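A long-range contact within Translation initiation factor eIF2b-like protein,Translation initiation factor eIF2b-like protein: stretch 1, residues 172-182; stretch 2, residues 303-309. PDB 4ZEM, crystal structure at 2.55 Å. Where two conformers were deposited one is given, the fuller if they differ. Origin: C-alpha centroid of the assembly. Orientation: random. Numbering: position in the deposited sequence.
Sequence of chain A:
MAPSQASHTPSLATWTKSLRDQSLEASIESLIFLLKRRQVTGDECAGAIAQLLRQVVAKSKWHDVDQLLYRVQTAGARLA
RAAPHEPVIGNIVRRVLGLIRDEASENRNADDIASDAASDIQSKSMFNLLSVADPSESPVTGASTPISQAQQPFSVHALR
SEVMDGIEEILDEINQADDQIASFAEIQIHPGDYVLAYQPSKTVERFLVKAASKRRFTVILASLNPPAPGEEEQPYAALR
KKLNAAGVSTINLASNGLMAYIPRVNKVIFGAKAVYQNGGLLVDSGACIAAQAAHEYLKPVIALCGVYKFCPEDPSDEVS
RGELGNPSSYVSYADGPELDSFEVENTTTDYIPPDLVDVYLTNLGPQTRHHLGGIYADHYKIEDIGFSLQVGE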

ATOM      1  N   ASP A 172     -10.902  -3.959   0.981  1.00 48.54           N
ATOM      2  CA  ASP A 172     -11.125  -4.514  -0.349  1.00 52.77           C
ATOM      3  C   ASP A 172     -10.255  -3.814  -1.386  1.00 52.10           C
ATOM      4  O   ASP A 172      -9.768  -4.452  -2.320  1.00 50.51           O
ATOM      5  CB  ASP A 172     -12.603  -4.432  -0.737  1.00 66.60           C
ATOM      6  CG  ASP A 172     -13.460  -5.423   0.033  1.00 96.25           C
ATOM      7  OD1 ASP A 172     -12.890  -6.296   0.721  1.00107.18           O
ATOM      8  OD2 ASP A 172     -14.703  -5.332  -0.049  1.00105.42           O
ATOM      9  N   GLU A 173     -10.041  -2.513  -1.210  1.00 44.67           N
ATOM     10  CA  GLU A 173      -9.161  -1.771  -2.105  1.00 44.62           C
ATOM     11  C   GLU A 173      -7.742  -2.343  -2.054  1.00 41.78           C
ATOM     12  O   GLU A 173      -7.116  -2.568  -3.088  1.00 49.14           O
ATOM     13  CB  GLU A 173      -9.164  -0.280  -1.739  1.00 34.45           C
ATOM     14  CG  GLU A 173      -8.109   0.563  -2.450  1.00 51.99           C
ATOM     15  CD  GLU A 173      -8.085   2.014  -1.973  1.00 60.00           C
ATOM     16  OE1 GLU A 173      -9.092   2.467  -1.384  1.00 58.67           O
ATOM     17  OE2 GLU A 173      -7.056   2.697  -2.178  1.00 53.61           O
ATOM     18  N   ILE A 174      -7.270  -2.630  -0.843  1.00 44.92           N
ATOM     19  CA  ILE A 174      -5.947  -3.215  -0.625  1.00 43.32           C
ATOM     20  C   ILE A 174      -5.817  -4.612  -1.224  1.00 44.13           C
ATOM     21  O   ILE A 174      -4.840  -4.916  -1.904  1.00 41.58           O
ATOM     22  CB  ILE A 174      -5.631  -3.281   0.877  1.00 51.16           C
ATOM     23  CG1 ILE A 174      -5.555  -1.863   1.461  1.00 42.73           C
ATOM     24  CG2 ILE A 174      -4.335  -4.044   1.133  1.00 34.17           C
ATOM     25  CD1 ILE A 174      -5.435  -1.842   2.987  1.00 42.91           C
ATOM     26  N   ASN A 175      -6.811  -5.456  -0.975  1.00 45.27           N
ATOM     27  CA  ASN A 175      -6.799  -6.822  -1.475  1.00 47.10           C
ATOM     28  C   ASN A 175      -6.901  -6.912  -2.998  1.00 46.98           C
ATOM     29  O   ASN A 175      -6.362  -7.838  -3.604  1.00 38.26           O
ATOM     30  CB  ASN A 175      -7.922  -7.635  -0.834  1.00 44.59           C
ATOM     31  CG  ASN A 175      -7.649  -7.959   0.626  1.00 60.71           C
ATOM     32  OD1 ASN A 175      -6.498  -8.099   1.040  1.00 60.18           O
ATOM     33  ND2 ASN A 175      -8.712  -8.075   1.414  1.00 58.92           N
ATOM     34  N   GLN A 176      -7.619  -5.979  -3.612  1.00 44.41           N
ATOM     35  CA  GLN A 176      -7.821  -6.038  -5.053  1.00 36.89           C
ATOM     36  C   GLN A 176      -6.798  -5.242  -5.859  1.00 37.85           C
ATOM     37  O   GLN A 176      -6.838  -5.260  -7.087  1.00 43.90           O
ATOM     38  CB  GLN A 176      -9.228  -5.557  -5.401  1.00 38.58           C
ATOM     39  CG  GLN A 176     -10.330  -6.395  -4.772  1.00 60.61           C
ATOM     40  CD  GLN A 176     -11.711  -5.835  -5.034  1.00 81.11           C
ATOM     41  OE1 GLN A 176     -11.882  -4.932  -5.854  1.00 86.80           O
ATOM     42  NE2 GLN A 176     -12.707  -6.363  -4.332  1.00 96.32           N
ATOM     43  N   ALA A 177      -5.860  -4.583  -5.182  1.00 36.30           N
ATOM     44  CA  ALA A 177      -4.915  -3.693  -5.868  1.00 39.51           C
ATOM     45  C   ALA A 177      -4.045  -4.400  -6.917  1.00 41.16           C
ATOM     46  O   ALA A 177      -3.880  -3.892  -8.026  1.00 44.22           O
ATOM     47  CB  ALA A 177      -4.024  -2.985  -4.851  1.00 29.16           C
ATOM     48  N   ASP A 178      -3.505  -5.571  -6.583  1.00 40.98           N
ATOM     49  CA  ASP A 178      -2.629  -6.292  -7.513  1.00 41.93           C
ATOM     50  C   ASP A 178      -3.341  -6.686  -8.811  1.00 44.99           C
ATOM     51  O   ASP A 178      -2.784  -6.552  -9.902  1.00 46.74           O
ATOM     52  CB  ASP A 178      -2.046  -7.540  -6.843  1.00 42.16           C
ATOM     53  CG  ASP A 178      -0.873  -7.216  -5.929  1.00 52.17           C
ATOM     54  OD1 ASP A 178      -0.456  -6.041  -5.896  1.00 71.49           O
ATOM     55  OD2 ASP A 178      -0.355  -8.137  -5.259  1.00 45.09           O
ATOM     56  N   ASP A 179      -4.572  -7.174  -8.687  1.00 36.22           N
ATOM     57  CA  ASP A 179      -5.365  -7.548  -9.854  1.00 38.99           C
ATOM     58  C   ASP A 179      -5.744  -6.329 -10.682  1.00 32.27           C
ATOM     59  O   ASP A 179      -5.807  -6.395 -11.906  1.00 40.23           O
ATOM     60  CB  ASP A 179      -6.623  -8.306  -9.438  1.00 33.12           C
ATOM     61  CG  ASP A 179      -6.314  -9.709  -8.946  1.00 67.65           C
ATOM     62  OD1 ASP A 179      -5.233 -10.236  -9.295  1.00 60.02           O
ATOM     63  OD2 ASP A 179      -7.154 -10.287  -8.221  1.00 73.69           O
ATOM     64  N   GLN A 180      -6.045  -5.226 -10.012  1.00 33.59           N
ATOM     65  CA  GLN A 180      -6.397  -4.013 -10.730  1.00 39.37           C
ATOM     66  C   GLN A 180      -5.189  -3.488 -11.494  1.00 42.16           C
ATOM     67  O   GLN A 180      -5.312  -3.061 -12.640  1.00 46.29           O
ATOM     68  CB  GLN A 180      -6.955  -2.963  -9.777  1.00 40.71           C
ATOM     69  CG  GLN A 180      -8.381  -3.257  -9.379  1.00 42.40           C
ATOM     70  CD  GLN A 180      -8.859  -2.387  -8.246  1.00 51.35           C
ATOM     71  OE1 GLN A 180      -8.060  -1.766  -7.547  1.00 58.01           O
ATOM     72  NE2 GLN A 180     -10.168  -2.352  -8.042  1.00 53.33           N
ATOM     73  N   ILE A 181      -4.019  -3.536 -10.863  1.00 36.69           N
ATOM     74  CA  ILE A 181      -2.788  -3.130 -11.529  1.00 35.32           C
ATOM     75  C   ILE A 181      -2.516  -4.049 -12.727  1.00 36.36           C
ATOM     76  O   ILE A 181      -2.171  -3.581 -13.819  1.00 39.06           O
ATOM     77  CB  ILE A 181      -1.596  -3.152 -10.555  1.00 32.30           C
ATOM     78  CG1 ILE A 181      -1.770  -2.057  -9.492  1.00 38.02           C
ATOM     79  CG2 ILE A 181      -0.288  -2.978 -11.307  1.00 26.39           C
ATOM     80  CD1 ILE A 181      -0.728  -2.078  -8.389  1.00 26.67           C
ATOM     81  N   ALA A 182      -2.728  -5.348 -12.530  1.00 28.16           N
ATOM     82  CA  ALA A 182      -2.508  -6.341 -13.581  1.00 33.40           C
ATOM     83  C   ALA A 182      -3.477  -6.201 -14.759  1.00 29.82           C
ATOM     84  O   ALA A 182      -3.182  -6.685 -15.843  1.00 38.27           O
ATOM     85  CB  ALA A 182      -2.595  -7.752 -13.004  1.00 29.25           C
TER
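Stretch 2 303-309: ALCGVYK

No direct hydrogen bond joins these two stretches, whose touching residues lie more than 120 positions apart in sequence and meet along a little over two turns of helix; the polar link between them is a single water. That water donates to Glu173 OE2 at 2.9 Å and accepts from the backbone, with Tyr308 N also 2.9 Å from its oxygen. The carboxylate oxygen OE2 of Glu173 is itself 4.3 Å from Tyr308 N, too far to bond directly, so the water bridges the gap, taking the amide hydrogen of Tyr308 and giving one of its own to the carboxylate.

The rest is packing, and it illustrates how a helix can receive a segment of changing backbone conformation. Stretch 2 leaves a strand at Ala303 and Leu304, passes through an extended link at Cys305 and Gly306, and tightens into a 3-10 turn at Val307 to Lys309, held by Lys309 N to Gly306 O at 2.9 Å. It runs against the direction of the helix: Leu304 meets Ile181, Gly306 lies beside Ala177 with their CA atoms 5.7 Å apart, and Tyr308 reaches Ile174, where the CA atoms are 6.8 Å apart.

At the first of these positions, Ile181 CG2 packs on Leu304 CG at 3.8 Å, while its CD1 lies 3.7 Å from both Cys305 C and Gly306 N, laying a methyl group against bare backbone. Close approach in the middle pairs two small residues: a CB on Gly306 would lie only 3.3 Å from Ala177 CB and 3.0 Å from Tyr308 CE2. Tyr308, with chi1 in the p well, brings its ring to the helix. Ile174 covers one face, its CG2 4.3 Å from the Tyr308 ring centroid in a CH-pi contact, and Ala177 CB meets the ring edge at Tyr308 CE2, 3.8 Å away.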

ATOM      1  N   ALA A 303       6.927   1.763 -12.528  1.00 41.86           N
ATOM      2  CA  ALA A 303       6.795   1.386 -11.130  1.00 35.09           C
ATOM      3  C   ALA A 303       5.380   0.910 -10.862  1.00 38.78           C
ATOM      4  O   ALA A 303       4.408   1.626 -11.126  1.00 41.23           O
ATOM      5  CB  ALA A 303       7.139   2.554 -10.228  1.00 31.78           C
ATOM      6  N   LEU A 304       5.271  -0.308 -10.345  1.00 31.81           N
ATOM      7  CA  LEU A 304       3.978  -0.866  -9.972  1.00 32.39           C
ATOM      8  C   LEU A 304       3.698  -0.475  -8.538  1.00 40.66           C
ATOM      9  O   LEU A 304       4.474  -0.809  -7.642  1.00 57.22           O
ATOM     10  CB  LEU A 304       3.958  -2.388 -10.120  1.00 27.42           C
ATOM     11  CG  LEU A 304       3.487  -3.003 -11.436  1.00 35.90           C
ATOM     12  CD1 LEU A 304       4.093  -2.308 -12.635  1.00 38.54           C
ATOM     13  CD2 LEU A 304       3.810  -4.478 -11.442  1.00 31.80           C
ATOM     14  N   CYS A 305       2.631   0.285  -8.322  0.69 43.25           N
ATOM     15  CA  CYS A 305       2.252   0.679  -6.969  0.69 45.82           C
ATOM     16  C   CYS A 305       0.759   0.948  -6.820  0.69 46.79           C
ATOM     17  O   CYS A 305       0.181   1.719  -7.582  0.69 53.73           O
ATOM     18  CB  CYS A 305       3.036   1.925  -6.566  0.69 45.38           C
ATOM     19  SG  CYS A 305       3.140   3.134  -7.906  0.69 48.36           S
ATOM     20  N   GLY A 306       0.149   0.352  -5.806  1.00 39.30           N
ATOM     21  CA  GLY A 306      -1.234   0.640  -5.482  1.00 36.04           C
ATOM     22  C   GLY A 306      -1.277   1.946  -4.716  1.00 42.29           C
ATOM     23  O   GLY A 306      -0.298   2.316  -4.065  1.00 38.27           O
ATOM     24  N   VAL A 307      -2.402   2.648  -4.807  1.00 39.78           N
ATOM     25  CA  VAL A 307      -2.562   3.961  -4.186  1.00 39.50           C
ATOM     26  C   VAL A 307      -2.379   3.916  -2.663  1.00 47.35           C
ATOM     27  O   VAL A 307      -1.912   4.883  -2.059  1.00 35.48           O
ATOM     28  CB  VAL A 307      -3.946   4.562  -4.549  1.00 44.13           C
ATOM     29  CG1 VAL A 307      -4.208   5.861  -3.817  1.00 38.31           C
ATOM     30  CG2 VAL A 307      -4.032   4.770  -6.053  1.00 39.23           C
ATOM     31  N   TYR A 308      -2.723   2.790  -2.045  1.00 34.97           N
ATOM     32  CA  TYR A 308      -2.535   2.653  -0.604  1.00 43.76           C
ATOM     33  C   TYR A 308      -1.052   2.733  -0.212  1.00 50.91           C
ATOM     34  O   TYR A 308      -0.725   2.967   0.948  1.00 55.88           O
ATOM     35  CB  TYR A 308      -3.167   1.353  -0.078  1.00 40.68           C
ATOM     36  CG  TYR A 308      -2.448   0.073  -0.419  1.00 43.02           C
ATOM     37  CD1 TYR A 308      -1.595  -0.527   0.497  1.00 44.39           C
ATOM     38  CD2 TYR A 308      -2.637  -0.556  -1.649  1.00 52.06           C
ATOM     39  CE1 TYR A 308      -0.940  -1.708   0.202  1.00 42.58           C
ATOM     40  CE2 TYR A 308      -1.982  -1.743  -1.957  1.00 36.45           C
ATOM     41  CZ  TYR A 308      -1.136  -2.311  -1.028  1.00 48.80           C
ATOM     42  OH  TYR A 308      -0.477  -3.484  -1.322  1.00 43.35           O
ATOM     43  N   LYS A 309      -0.156   2.521  -1.169  1.00 36.19           N
ATOM     44  CA  LYS A 309       1.265   2.673  -0.891  1.00 41.58           C
ATOM     45  C   LYS A 309       1.772   4.106  -1.135  1.00 41.25           C
ATOM     46  O   LYS A 309       2.953   4.398  -0.942  1.00 50.59           O
ATOM     47  CB  LYS A 309       2.059   1.647  -1.704  1.00 38.87           C
ATOM     48  CG  LYS A 309       1.588   0.237  -1.387  1.00 53.51           C
ATOM     49  CD  LYS A 309       2.692  -0.783  -1.215  1.00 50.45           C
ATOM     50  CE  LYS A 309       3.021  -1.501  -2.499  1.00 46.70           C
ATOM     51  NZ  LYS A 309       3.961  -2.625  -2.229  1.00 49.71           N
TER
HETATM   52  O   HOH W   1      -4.843   1.242  -3.310  1.00 46.88           O